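Uncharacterized HTH-type transcriptional regulator SAR2349 (Staphylococcus aureus, PDB 4EM2) probably binds DNA as a MarR-family transcription factor and binds salicylate at several sites. Local coordinates at residues A[108-113]-A[120-125]. Residues are numbered along the deposited sequence; the frame is centred on the assembly and turned at random.
Sequences ITVENS and KFLTLT. With SAL (2-hydroxybenzoic acid), chain D.
Thr109 and Thr123 form the hydrogen-bonded pair at the heart of this antiparallel ladder: Thr109 N gives a nearly linear bond to Thr123 O (2.8 Å), and Thr123 N returns a longer one to Thr109 O (3.2 Å). One residue past Val110 the ladder gains another rung, from Glu111 N to Phe121 O (2.7 Å).

Polar side chains reinforce this backbone pattern. With OG1 tucked between its own N and carbonyl carbon (chi1 41°), Thr109 adds a second bond to Thr123 O, approaching from above the carbonyl plane, while a water links Thr109 O with Thr123 OG1. Threonine suits this more open face, since beta-branched residues readily take the extended conformation and the hydroxyl can bond to backbone or water. Glu111 is long enough for OE2 to reach back and accept from Phe121 N through its anti lone pair (3.0 Å); its carboxylate runs alongside the phenyl ring, the planes 20° apart. Lys120 NZ reaches Ser113 O only weakly, its extended chain passing Val110 CG1 at CD (3.7 Å).

On the other face the side chains of Val110 and Leu122 run side by side, CG2 of Val110 3.9 Å from CD2 of Leu122, and both meet the salicylate ring, Val110 CG2 approaching C6 to 3.6 Å. Ile108 and Leu124 form a separate pair whose side chains diverge, with CG2 and CD2 still in contact; both bury branched chains against helix 64-76, and Ile108 also packs on helix 92-104.

Thr125 OG1 caps helix 126-148 at Gly128 N and is also hydrogen-bonded to Asp106 O. The whole is the two-stranded beta hairpin, or wing, of a MarR-type winged helix-turn-helix domain, here forming part of a salicylate pocket.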
loop_
_atom_site.group_PDB
_atom_site.type_symbol
_atom_site.label_atom_id
_atom_site.label_comp_id
_atom_site.label_asym_id
_atom_site.label_seq_id
_atom_site.Cartn_x
_atom_site.Cartn_y
_atom_site.Cartn_z
ATOM N N ILE A 108 14.026 4.402 -5.569
ATOM C CA ILE A 108 13.831 5.731 -5.026
ATOM C C ILE A 108 15.171 6.395 -4.827
ATOM O O ILE A 108 16.179 5.733 -4.577
ATOM C CB ILE A 108 13.074 5.787 -3.643
ATOM C CG1 ILE A 108 13.933 5.174 -2.563
ATOM C CG2 ILE A 108 11.666 5.150 -3.725
ATOM C CD1 ILE A 108 13.333 5.396 -1.100
ATOM N N THR A 109 15.159 7.719 -4.943
ATOM C CA THR A 109 16.380 8.489 -4.778
ATOM C C THR A 109 16.227 9.425 -3.574
ATOM O O THR A 109 15.159 9.947 -3.321
ATOM C CB THR A 109 16.684 9.321 -6.034
ATOM O OG1 THR A 109 15.460 9.885 -6.538
ATOM C CG2 THR A 109 17.296 8.453 -7.110
ATOM N N VAL A 110 17.336 9.640 -2.888
ATOM C CA VAL A 110 17.399 10.456 -1.703
ATOM C C VAL A 110 18.089 11.799 -1.972
ATOM O O VAL A 110 19.198 11.838 -2.480
ATOM C CB VAL A 110 18.238 9.734 -0.613
ATOM C CG1 VAL A 110 18.261 10.552 0.657
ATOM C CG2 VAL A 110 17.705 8.341 -0.365
ATOM N N GLU A 111 17.444 12.895 -1.623
ATOM C CA GLU A 111 18.070 14.194 -1.770
ATOM C C GLU A 111 19.432 14.118 -1.065
ATOM O O GLU A 111 19.511 13.677 0.086
ATOM C CB GLU A 111 17.241 15.252 -1.059
ATOM C CG GLU A 111 18.039 16.484 -0.735
ATOM C CD GLU A 111 17.426 17.326 0.370
ATOM O OE1 GLU A 111 17.970 18.421 0.615
ATOM O OE2 GLU A 111 16.417 16.895 0.995
ATOM N N ASN A 112 20.504 14.509 -1.743
ATOM C CA ASN A 112 21.809 14.501 -1.084
ATOM C C ASN A 112 21.905 15.816 -0.280
ATOM O O ASN A 112 21.837 16.915 -0.834
ATOM C CB ASN A 112 22.933 14.397 -2.122
ATOM C CG ASN A 112 22.785 15.407 -3.239
ATOM O OD1 ASN A 112 23.584 15.419 -4.193
ATOM N ND2 ASN A 112 21.744 16.260 -3.142
ATOM N N SER A 113 22.026 15.678 1.030
ATOM C CA SER A 113 22.070 16.813 1.918
ATOM C C SER A 113 22.907 16.419 3.127
ATOM O O SER A 113 23.314 15.255 3.260
ATOM C CB SER A 113 20.640 17.191 2.321
ATOM O OG SER A 113 20.440 17.105 3.721
ATOM N N LYS A 120 15.663 14.009 4.755
ATOM C CA LYS A 120 15.974 14.092 3.346
ATOM C C LYS A 120 14.774 13.807 2.451
ATOM O O LYS A 120 13.911 12.978 2.774
ATOM C CB LYS A 120 17.104 13.142 3.060
ATOM C CG LYS A 120 18.320 13.421 3.926
ATOM C CD LYS A 120 19.534 12.676 3.396
ATOM C CE LYS A 120 20.746 12.809 4.340
ATOM N NZ LYS A 120 21.899 12.153 3.709
ATOM N N PHE A 121 14.683 14.533 1.350
ATOM C CA PHE A 121 13.559 14.334 0.456
ATOM C C PHE A 121 13.722 13.080 -0.379
ATOM O O PHE A 121 14.843 12.735 -0.816
ATOM C CB PHE A 121 13.354 15.548 -0.405
ATOM C CG PHE A 121 12.749 16.678 0.345
ATOM C CD1 PHE A 121 11.421 16.608 0.758
ATOM C CD2 PHE A 121 13.534 17.772 0.736
ATOM C CE1 PHE A 121 10.865 17.619 1.570
ATOM C CE2 PHE A 121 13.003 18.766 1.530
ATOM C CZ PHE A 121 11.664 18.702 1.960
ATOM N N LEU A 122 12.600 12.394 -0.563
ATOM C CA LEU A 122 12.582 11.135 -1.300
ATOM C C LEU A 122 11.645 11.196 -2.488
ATOM O O LEU A 122 10.507 11.667 -2.366
ATOM C CB LEU A 122 12.091 10.003 -0.376
ATOM C CG LEU A 122 12.787 9.968 0.990
ATOM C CD1 LEU A 122 11.943 9.143 2.029
ATOM C CD2 LEU A 122 14.141 9.388 0.819
ATOM N N THR A 123 12.111 10.693 -3.627
ATOM C CA THR A 123 11.272 10.661 -4.811
ATOM C C THR A 123 11.558 9.382 -5.578
ATOM O O THR A 123 12.614 8.781 -5.395
ATOM C CB THR A 123 11.598 11.831 -5.777
ATOM O OG1 THR A 123 13.005 11.835 -6.001
ATOM C CG2 THR A 123 11.111 13.161 -5.208
ATOM N N LEU A 124 10.638 8.992 -6.461
ATOM C CA LEU A 124 10.854 7.769 -7.238
ATOM C C LEU A 124 11.864 8.010 -8.303
ATOM O O LEU A 124 11.925 9.104 -8.861
ATOM C CB LEU A 124 9.591 7.309 -7.977
ATOM C CG LEU A 124 8.292 6.901 -7.224
ATOM C CD1 LEU A 124 7.566 5.823 -8.005
ATOM C CD2 LEU A 124 8.568 6.450 -5.844
ATOM N N THR A 125 12.655 6.988 -8.596
ATOM C CA THR A 125 13.597 7.062 -9.745
ATOM C C THR A 125 12.773 6.658 -10.978
ATOM O O THR A 125 11.637 6.181 -10.849
ATOM C CB THR A 125 14.642 5.996 -9.667
ATOM O OG1 THR A 125 13.941 4.731 -9.669
ATOM C CG2 THR A 125 15.499 6.170 -8.394
HETATM C "C1'" SAL D . 19.673 6.036 3.259
HETATM O "O1'" SAL D . 20.061 4.946 3.655
HETATM O "O2'" SAL D . 20.403 6.699 2.321
HETATM C C1 SAL D . 18.394 6.618 3.778
HETATM C C2 SAL D . 17.689 5.997 4.852
HETATM C C3 SAL D . 16.469 6.567 5.318
HETATM C C4 SAL D . 15.958 7.739 4.723
HETATM C C5 SAL D . 16.653 8.349 3.672
HETATM C C6 SAL D . 17.856 7.805 3.199
HETATM O O2 SAL D . 18.184 4.862 5.422
HETATM O O HOH W 1 14.440 13.051 -3.952
#